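4-aminobutyrate transaminase (Acinetobacter baumannii, PDB 6WOP) probably catalyses the pyridoxal-phosphate-dependent transfer of the amino group of 4-aminobutyrate to 2-oxoglutarate, as a class-III aminotransferase. Local coordinates at residues I133-G138 against F168-P173; G49-L54 against R392-L397; A203-P208 against L236-E241. All blocks are in the same frame, centred on the assembly; numbering follows the deposited sequence.

How the contacts relate
Contact 1 (133-138 with 168-173) and contact 3 (203-208 with 236-241) are parts of one mixed sheet, the core of the large domain of this fold-type I aminotransferase. Their centres lie about 11 Å apart. Strands 131-135 and 201-206 are neighbours, and Tyr172 OH probably hydrogen-bonds to Glu207 O, so the two contacts touch directly. Contact 2 (49-54 with 392-397) lies at the other large sheet, which contains strands 43-46 and 390-393, its centre about 24 Å from that of contact 1 and about 22 Å from that of contact 3. Along the chain contact 1 precedes contact 3, and contact 2 brackets both, joining N-terminal and C-terminal parts around the large domain.

Contact 1: residues I133-G138 against F168-P173; sequences ITFGNG and FHARYP
The Tyr172 ring turns its edge to the face of Phe135 in a T-shaped stack, planes at 90° and centroids 5.8 Å apart. Its leading atom, CD1, comes 3.9 Å from Phe135 CB. The edge of the Phe135 ring is met by backbone: CD2 lies 3.5 Å from Arg171 O, a buried carbonyl with no polar partner in the model, and is as near to Tyr172 N. CE2 of the same ring rests on Ala170 CB. The His169 imidazole runs alongside Thr134, with Phe135 O near its plane at the edge. Thr134 OG1, set between its own backbone N and carbonyl carbon (chi1 55°), approaches His169 CD2 obliquely to 3.1 Å; Met149 O accepts hydrogen bonds from both Thr134 OG1 and His169 NE2. Between the Phe135 side and the Thr134-His169 side run the parallel first and last strands of a beta-alpha-beta unit, 131-135 and 167-170, with helix 144-149 between them in the chain. Thr134 N bonds to Phe168 O, Ala170 N to Thr134 O, and Gly136 N to Ala170 O at 2.8 Å. Beyond them segment 133-138 folds into a type II turn, Phe135 to Gly138, and one water bridges Gly136 O and Tyr172 N. Strand 167-170 is at the edge of its sheet within this chain, and a second subunit meets it: Glu194 of that subunit forms a salt bridge with Arg171, and its Asp195 hydrogen-bonds to His169 ND1.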
loop_
_atom_site.group_PDB
_atom_site.type_symbol
_atom_site.label_atom_id
_atom_site.label_comp_id
_atom_site.label_asym_id
_atom_site.label_seq_id
_atom_site.Cartn_x
_atom_site.Cartn_y
_atom_site.Cartn_z
ATOM N N ILE A 133 -1.194 -14.536 -3.959
ATOM C CA ILE A 133 -1.026 -15.437 -2.840
ATOM C C ILE A 133 0.220 -16.281 -3.093
ATOM O O ILE A 133 0.339 -16.926 -4.147
ATOM C CB ILE A 133 -2.273 -16.325 -2.650
ATOM C CG1 ILE A 133 -3.454 -15.474 -2.238
ATOM C CG2 ILE A 133 -2.010 -17.403 -1.562
ATOM C CD1 ILE A 133 -4.773 -16.241 -2.122
ATOM N N THR A 134 1.138 -16.273 -2.145
ATOM C CA THR A 134 2.299 -17.142 -2.162
ATOM C C THR A 134 2.259 -17.976 -0.878
ATOM O O THR A 134 1.260 -17.989 -0.143
ATOM C CB THR A 134 3.622 -16.361 -2.249
ATOM O OG1 THR A 134 3.652 -15.432 -1.169
ATOM C CG2 THR A 134 3.696 -15.471 -3.511
ATOM N N PHE A 135 3.357 -18.703 -0.594
ATOM C CA PHE A 135 3.357 -19.654 0.508
ATOM C C PHE A 135 4.516 -19.382 1.461
ATOM O O PHE A 135 5.588 -18.934 1.067
ATOM C CB PHE A 135 3.429 -21.102 -0.042
ATOM C CG PHE A 135 2.183 -21.501 -0.729
ATOM C CD1 PHE A 135 1.949 -21.148 -2.072
ATOM C CD2 PHE A 135 1.216 -22.172 -0.051
ATOM C CE1 PHE A 135 0.731 -21.499 -2.710
ATOM C CE2 PHE A 135 0.015 -22.526 -0.669
ATOM C CZ PHE A 135 -0.228 -22.173 -1.989
ATOM N N GLY A 136 4.294 -19.698 2.726
ATOM C CA GLY A 136 5.339 -19.526 3.699
ATOM C C GLY A 136 6.534 -20.349 3.265
ATOM O O GLY A 136 6.382 -21.460 2.744
ATOM N N ASN A 137 7.721 -19.788 3.475
ATOM C CA ASN A 137 9.015 -20.357 3.086
ATOM C C ASN A 137 9.231 -20.311 1.583
ATOM O O ASN A 137 10.316 -20.747 1.113
ATOM C CB ASN A 137 9.193 -21.781 3.612
ATOM C CG ASN A 137 8.916 -21.860 5.089
ATOM O OD1 ASN A 137 9.607 -21.179 5.862
ATOM N ND2 ASN A 137 7.938 -22.709 5.514
ATOM N N GLY A 138 8.286 -19.786 0.797
ATOM C CA GLY A 138 8.531 -19.622 -0.622
ATOM C C GLY A 138 9.624 -18.586 -0.823
ATOM O O GLY A 138 9.802 -17.675 -0.000
ATOM N N PHE A 168 -0.293 -12.157 0.235
ATOM C CA PHE A 168 -0.574 -12.901 1.458
ATOM C C PHE A 168 0.052 -14.281 1.375
ATOM O O PHE A 168 0.155 -14.841 0.292
ATOM C CB PHE A 168 -2.144 -12.989 1.672
ATOM C CG PHE A 168 -2.749 -11.608 1.845
ATOM C CD1 PHE A 168 -2.566 -10.907 3.053
ATOM C CD2 PHE A 168 -3.416 -10.997 0.795
ATOM C CE1 PHE A 168 -3.084 -9.569 3.185
ATOM C CE2 PHE A 168 -3.914 -9.707 0.919
ATOM C CZ PHE A 168 -3.746 -9.003 2.113
ATOM N N HIS A 169 0.377 -14.873 2.533
ATOM C CA HIS A 169 1.018 -16.193 2.559
ATOM C C HIS A 169 0.120 -17.281 3.121
ATOM O O HIS A 169 -0.361 -17.186 4.273
ATOM C CB HIS A 169 2.292 -16.117 3.382
ATOM C CG HIS A 169 3.325 -15.230 2.758
ATOM N ND1 HIS A 169 3.397 -13.880 3.031
ATOM C CD2 HIS A 169 4.294 -15.486 1.840
ATOM C CE1 HIS A 169 4.382 -13.334 2.323
ATOM N NE2 HIS A 169 4.938 -14.287 1.586
ATOM N N ALA A 170 -0.027 -18.361 2.354
ATOM C CA ALA A 170 -0.676 -19.584 2.842
ATOM C C ALA A 170 0.374 -20.605 3.311
ATOM O O ALA A 170 1.587 -20.383 3.153
ATOM C CB ALA A 170 -1.560 -20.170 1.731
ATOM N N ARG A 171 -0.103 -21.733 3.831
ATOM C CA ARG A 171 0.770 -22.799 4.249
ATOM C C ARG A 171 1.042 -23.763 3.110
ATOM O O ARG A 171 0.137 -24.304 2.553
ATOM C CB ARG A 171 0.150 -23.666 5.357
ATOM C CG ARG A 171 -0.624 -22.950 6.406
ATOM C CD ARG A 171 0.236 -22.157 7.319
ATOM N NE ARG A 171 0.918 -20.986 6.778
ATOM C CZ ARG A 171 0.396 -19.784 6.569
ATOM N NH1 ARG A 171 -0.887 -19.534 6.776
ATOM N NH2 ARG A 171 1.155 -18.855 6.091
ATOM N N TYR A 172 2.301 -23.956 2.791
ATOM C CA TYR A 172 2.682 -24.978 1.840
ATOM C C TYR A 172 2.477 -26.368 2.445
ATOM O O TYR A 172 2.798 -26.588 3.620
ATOM C CB TYR A 172 4.152 -24.776 1.481
ATOM C CG TYR A 172 4.600 -25.422 0.188
ATOM C CD1 TYR A 172 4.508 -24.745 -0.996
ATOM C CD2 TYR A 172 5.118 -26.740 0.173
ATOM C CE1 TYR A 172 4.961 -25.286 -2.151
ATOM C CE2 TYR A 172 5.548 -27.291 -1.001
ATOM C CZ TYR A 172 5.480 -26.557 -2.154
ATOM O OH TYR A 172 5.967 -27.106 -3.338
ATOM N N PRO A 173 2.010 -27.342 1.651
ATOM C CA PRO A 173 1.762 -28.697 2.161
ATOM C C PRO A 173 3.069 -29.435 2.407
ATOM O O PRO A 173 3.902 -29.582 1.487
ATOM C CB PRO A 173 0.946 -29.350 1.030
ATOM C CG PRO A 173 1.335 -28.575 -0.209
ATOM C CD PRO A 173 1.491 -27.166 0.279
HETATM O O HOH W 1 4.363 -22.768 4.402
#

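Contact 2: residues G49-L54 against R392-L397; sequences GGIAVL and RFLYPL
Leu394 sets its two methyls against Ala52, CD2 3.7 Å and CD1 3.9 Å from Ala52 CB. Its CG stands anti to the carbonyl carbon (chi1 -71°), which points the fork toward the helical turn 49-52. That turn is left-handed, with positive phi at all four residues. Arg392 lies beside it: CG is between backbone N and carbonyl carbon (chi1 56°), and from there the chain runs extended. The Arg392 and Ile51 side chains cross at a slant, Ile51 CG2 being 3.8 Å from Arg392 NH1, while Glu212 holds NH2 in a salt bridge. At the far end Pro396 lays its ring against a carbonyl, CB 3.3 Å from Leu54 O. Between these ends Gly49, with no side chain in the way, brings its CA to 3.5 Å from Leu394 O. The segments thus join the turn that follows strand 43-46 to the loop leaving strand 390-393, both strands of one sheet, while His76 of a third subunit hydrogen-bonds through NE2 to Gly50 O. One water donates to Leu394 O at 2.9 Å and accepts a long bond from Leu54 N. Lacking direct hydrogen bonds, the segments rely on apolar fit, CA-H...O contacts and this water.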
loop_
_atom_site.group_PDB
_atom_site.type_symbol
_atom_site.label_atom_id
_atom_site.label_comp_id
_atom_site.label_asym_id
_atom_site.label_seq_id
_atom_site.Cartn_x
_atom_site.Cartn_y
_atom_site.Cartn_z
ATOM N N GLY A 49 26.655 -25.822 -7.397
ATOM C CA GLY A 49 26.210 -25.429 -8.714
ATOM C C GLY A 49 25.903 -23.950 -8.804
ATOM O O GLY A 49 25.003 -23.558 -9.553
ATOM N N GLY A 50 26.608 -23.116 -8.039
ATOM C CA GLY A 50 26.275 -21.688 -8.029
ATOM C C GLY A 50 24.849 -21.433 -7.585
ATOM O O GLY A 50 24.263 -20.416 -7.971
ATOM N N ILE A 51 24.286 -22.331 -6.762
ATOM C CA ILE A 51 22.894 -22.351 -6.298
ATOM C C ILE A 51 21.991 -22.676 -7.471
ATOM O O ILE A 51 21.172 -21.812 -7.881
ATOM C CB ILE A 51 22.376 -21.047 -5.652
ATOM C CG1 ILE A 51 23.398 -20.350 -4.730
ATOM C CG2 ILE A 51 21.133 -21.367 -4.853
ATOM C CD1 ILE A 51 22.843 -18.928 -4.255
ATOM N N ALA A 52 22.162 -23.880 -8.031
ATOM C CA ALA A 52 21.249 -24.478 -9.024
ATOM C C ALA A 52 21.336 -23.796 -10.378
ATOM O O ALA A 52 20.461 -23.982 -11.227
ATOM C CB ALA A 52 19.792 -24.440 -8.488
ATOM N N VAL A 53 22.414 -23.050 -10.623
ATOM C CA VAL A 53 22.634 -22.357 -11.900
ATOM C C VAL A 53 23.413 -23.206 -12.893
ATOM O O VAL A 53 23.371 -22.927 -14.115
ATOM C CB VAL A 53 23.357 -21.007 -11.656
ATOM C CG1 VAL A 53 23.654 -20.284 -12.964
ATOM C CG2 VAL A 53 22.473 -20.093 -10.748
ATOM N N LEU A 54 24.087 -24.254 -12.436
ATOM C CA LEU A 54 25.034 -24.976 -13.286
ATOM C C LEU A 54 24.631 -26.438 -13.415
ATOM O O LEU A 54 25.469 -27.347 -13.254
ATOM C CB LEU A 54 26.468 -24.841 -12.716
ATOM C CG LEU A 54 26.755 -23.325 -12.653
ATOM C CD1 LEU A 54 27.867 -23.088 -11.686
ATOM C CD2 LEU A 54 27.094 -22.850 -14.096
ATOM N N ARG A 392 21.086 -29.032 1.163
ATOM C CA ARG A 392 20.455 -29.293 -0.122
ATOM C C ARG A 392 21.551 -29.584 -1.119
ATOM O O ARG A 392 22.672 -29.092 -0.964
ATOM C CB ARG A 392 19.624 -28.084 -0.597
ATOM C CG ARG A 392 20.481 -26.807 -0.669
ATOM C CD ARG A 392 19.653 -25.675 -1.261
ATOM N NE ARG A 392 20.136 -24.359 -0.841
ATOM C CZ ARG A 392 19.753 -23.210 -1.380
ATOM N NH1 ARG A 392 18.907 -23.208 -2.392
ATOM N NH2 ARG A 392 20.227 -22.061 -0.911
ATOM N N PHE A 393 21.259 -30.425 -2.115
ATOM C CA PHE A 393 22.288 -30.884 -3.060
ATOM C C PHE A 393 21.970 -30.387 -4.458
ATOM O O PHE A 393 20.910 -30.712 -5.016
ATOM C CB PHE A 393 22.382 -32.413 -3.018
ATOM C CG PHE A 393 22.764 -32.917 -1.677
ATOM C CD1 PHE A 393 24.113 -33.004 -1.331
ATOM C CD2 PHE A 393 21.787 -33.229 -0.733
ATOM C CE1 PHE A 393 24.508 -33.412 -0.054
ATOM C CE2 PHE A 393 22.161 -33.626 0.555
ATOM C CZ PHE A 393 23.539 -33.714 0.884
ATOM N N LEU A 394 22.892 -29.598 -5.025
ATOM C CA LEU A 394 22.736 -28.945 -6.322
ATOM C C LEU A 394 23.944 -29.145 -7.227
ATOM O O LEU A 394 24.310 -28.234 -8.022
ATOM C CB LEU A 394 22.496 -27.457 -6.105
ATOM C CG LEU A 394 21.109 -27.249 -5.513
ATOM C CD1 LEU A 394 20.986 -25.752 -4.963
ATOM C CD2 LEU A 394 20.077 -27.547 -6.583
ATOM N N TYR A 395 24.609 -30.326 -7.112
ATOM C CA TYR A 395 25.751 -30.665 -7.956
ATOM C C TYR A 395 25.364 -30.550 -9.416
ATOM O O TYR A 395 24.211 -30.840 -9.751
ATOM C CB TYR A 395 26.158 -32.100 -7.668
ATOM C CG TYR A 395 24.934 -33.045 -7.581
ATOM C CD1 TYR A 395 24.396 -33.650 -8.713
ATOM C CD2 TYR A 395 24.349 -33.334 -6.355
ATOM C CE1 TYR A 395 23.258 -34.530 -8.604
ATOM C CE2 TYR A 395 23.260 -34.166 -6.229
ATOM C CZ TYR A 395 22.733 -34.777 -7.342
ATOM O OH TYR A 395 21.663 -35.595 -7.160
ATOM N N PRO A 396 26.291 -30.195 -10.320
ATOM C CA PRO A 396 25.991 -30.273 -11.753
ATOM C C PRO A 396 25.521 -31.655 -12.135
ATOM O O PRO A 396 26.046 -32.646 -11.621
ATOM C CB PRO A 396 27.365 -29.949 -12.414
ATOM C CG PRO A 396 27.956 -28.905 -11.446
ATOM C CD PRO A 396 27.556 -29.488 -10.050
ATOM N N LEU A 397 24.518 -31.726 -13.047
ATOM C CA LEU A 397 24.020 -33.024 -13.522
ATOM C C LEU A 397 25.047 -33.728 -14.414
ATOM O O LEU A 397 24.910 -34.948 -14.688
ATOM C CB LEU A 397 22.752 -32.824 -14.328
ATOM C CG LEU A 397 21.604 -32.137 -13.565
ATOM C CD1 LEU A 397 20.317 -32.055 -14.438
ATOM C CD2 LEU A 397 21.326 -32.932 -12.270
HETATM O O HOH W 2 23.427 -26.729 -10.368
#

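Contact 3: residues A203-P208 against L236-E241; sequences AIVLEP and LLVADE
Val238 packs side by side with Val205, both pointing the same way from neighbouring parallel strands. Starting at CB, Val238 meets Val205 CG2 at 3.8 Å and also lies near the Ile204 carbonyl oxygen. Of its two tips, CG1, anti to the backbone N (chi1 -178°), reaches Val205 CG1, whereas CG2 turns back along the strand to Ala203 CB, 3.8 Å away, and touches Val205 CG2 as well. The valine therefore wedges across two residues of the adjacent strand on a single face of the sheet. Its main chain is bonded as well: Val238 N donates to Ile204 O at 2.9 Å, nearly straight at 172°, and Val238 O accepts from Leu206 N at 3.1 Å. Ile204 N to Leu236 O and Asp240 N to Leu206 O complete the four bonds between the two segments, the last with the donor well above the carbonyl plane. On the other face Leu206 CD2 meets Leu237 CD1 at 3.9 Å. Past the strand of 203-206, Pro208 lies across the Glu241 side chain at about a right angle, and its CD comes to 3.4 Å from Asp240 O. Glu207 and Asp240 run side by side, yet their carboxylates bind elsewhere: Glu207 OE1 and OE2 hydrogen-bond to the backbone N of Phe139 and Gly211 respectively, and Asp240 OD1 and OD2 to Thr266 OG1 and His140 ND1. These paired strands are central in the large-domain sheet, between strands 131-135 and 264-267, with helix 112-127 packed against Ala203, Leu236 and Asp240, and helix 220-233 covering Ile204 and Leu237 on the other face.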
loop_
_atom_site.group_PDB
_atom_site.type_symbol
_atom_site.label_atom_id
_atom_site.label_comp_id
_atom_site.label_asym_id
_atom_site.label_seq_id
_atom_site.Cartn_x
_atom_site.Cartn_y
_atom_site.Cartn_z
ATOM N N ALA A 203 -3.228 -14.000 -9.037
ATOM C CA ALA A 203 -2.513 -15.247 -9.216
ATOM C C ALA A 203 -2.219 -15.864 -7.874
ATOM O O ALA A 203 -2.024 -15.155 -6.869
ATOM C CB ALA A 203 -1.169 -15.058 -9.961
ATOM N N ILE A 204 -2.124 -17.199 -7.888
ATOM C CA ILE A 204 -1.487 -17.967 -6.814
ATOM C C ILE A 204 -0.173 -18.494 -7.335
ATOM O O ILE A 204 -0.132 -19.159 -8.395
ATOM C CB ILE A 204 -2.375 -19.132 -6.349
ATOM C CG1 ILE A 204 -3.676 -18.551 -5.835
ATOM C CG2 ILE A 204 -1.629 -19.968 -5.237
ATOM C CD1 ILE A 204 -4.715 -19.582 -5.124
ATOM N N VAL A 205 0.897 -18.236 -6.589
ATOM C CA VAL A 205 2.251 -18.492 -7.086
ATOM C C VAL A 205 2.954 -19.444 -6.139
ATOM O O VAL A 205 3.036 -19.168 -4.929
ATOM C CB VAL A 205 3.061 -17.190 -7.197
ATOM C CG1 VAL A 205 4.494 -17.546 -7.800
ATOM C CG2 VAL A 205 2.247 -16.182 -8.018
ATOM N N LEU A 206 3.523 -20.523 -6.688
ATOM C CA LEU A 206 4.212 -21.468 -5.825
ATOM C C LEU A 206 5.347 -22.155 -6.573
ATOM O O LEU A 206 5.261 -22.402 -7.778
ATOM C CB LEU A 206 3.275 -22.528 -5.263
ATOM C CG LEU A 206 2.997 -23.708 -6.162
ATOM C CD1 LEU A 206 2.310 -24.771 -5.331
ATOM C CD2 LEU A 206 2.134 -23.280 -7.277
ATOM N N GLU A 207 6.349 -22.527 -5.819
ATOM C CA GLU A 207 7.407 -23.398 -6.345
ATOM C C GLU A 207 6.923 -24.837 -6.299
ATOM O O GLU A 207 6.568 -25.318 -5.207
ATOM C CB GLU A 207 8.653 -23.234 -5.479
ATOM C CG GLU A 207 9.300 -21.846 -5.527
ATOM C CD GLU A 207 10.134 -21.599 -4.294
ATOM O OE1 GLU A 207 9.566 -21.042 -3.292
ATOM O OE2 GLU A 207 11.340 -21.986 -4.337
ATOM N N PRO A 208 6.888 -25.570 -7.432
ATOM C CA PRO A 208 6.575 -27.013 -7.350
ATOM C C PRO A 208 7.530 -27.757 -6.433
ATOM O O PRO A 208 7.148 -28.782 -5.866
ATOM C CB PRO A 208 6.720 -27.538 -8.792
ATOM C CG PRO A 208 6.863 -26.354 -9.685
ATOM C CD PRO A 208 7.205 -25.112 -8.809
ATOM N N LEU A 236 -5.141 -16.948 -11.886
ATOM C CA LEU A 236 -4.073 -17.699 -12.562
ATOM C C LEU A 236 -3.181 -18.510 -11.625
ATOM O O LEU A 236 -2.830 -18.078 -10.528
ATOM C CB LEU A 236 -3.155 -16.763 -13.358
ATOM C CG LEU A 236 -3.964 -16.066 -14.462
ATOM C CD1 LEU A 236 -3.108 -14.946 -15.058
ATOM C CD2 LEU A 236 -4.487 -17.019 -15.615
ATOM N N LEU A 237 -2.693 -19.663 -12.123
ATOM C CA LEU A 237 -1.774 -20.474 -11.338
ATOM C C LEU A 237 -0.385 -20.289 -11.934
ATOM O O LEU A 237 -0.211 -20.514 -13.126
ATOM C CB LEU A 237 -2.188 -21.937 -11.375
ATOM C CG LEU A 237 -1.284 -22.932 -10.601
ATOM C CD1 LEU A 237 -1.225 -22.582 -9.142
ATOM C CD2 LEU A 237 -1.861 -24.395 -10.746
ATOM N N VAL A 238 0.584 -19.863 -11.122
ATOM C CA VAL A 238 1.949 -19.615 -11.602
ATOM C C VAL A 238 2.891 -20.611 -10.942
ATOM O O VAL A 238 2.958 -20.669 -9.715
ATOM C CB VAL A 238 2.401 -18.196 -11.268
ATOM C CG1 VAL A 238 3.849 -17.948 -11.832
ATOM C CG2 VAL A 238 1.380 -17.191 -11.873
ATOM N N ALA A 239 3.647 -21.360 -11.729
ATOM C CA ALA A 239 4.677 -22.262 -11.209
ATOM C C ALA A 239 6.010 -21.548 -11.272
ATOM O O ALA A 239 6.445 -21.187 -12.357
ATOM C CB ALA A 239 4.752 -23.538 -12.063
ATOM N N ASP A 240 6.661 -21.329 -10.131
ATOM C CA ASP A 240 7.986 -20.681 -10.133
ATOM C C ASP A 240 9.036 -21.785 -10.204
ATOM O O ASP A 240 9.310 -22.469 -9.214
ATOM C CB ASP A 240 8.161 -19.812 -8.891
ATOM C CG ASP A 240 9.543 -19.125 -8.829
ATOM O OD1 ASP A 240 10.360 -19.237 -9.786
ATOM O OD2 ASP A 240 9.808 -18.485 -7.823
ATOM N N GLU A 241 9.608 -21.988 -11.400
ATOM C CA GLU A 241 10.647 -22.972 -11.632
ATOM C C GLU A 241 12.026 -22.339 -11.807
ATOM O O GLU A 241 12.898 -22.897 -12.487
ATOM C CB GLU A 241 10.286 -23.798 -12.857
ATOM C CG GLU A 241 9.011 -24.589 -12.629
ATOM C CD GLU A 241 9.161 -26.030 -12.913
ATOM O OE1 GLU A 241 10.256 -26.616 -12.698
ATOM O OE2 GLU A 241 8.126 -26.609 -13.348
#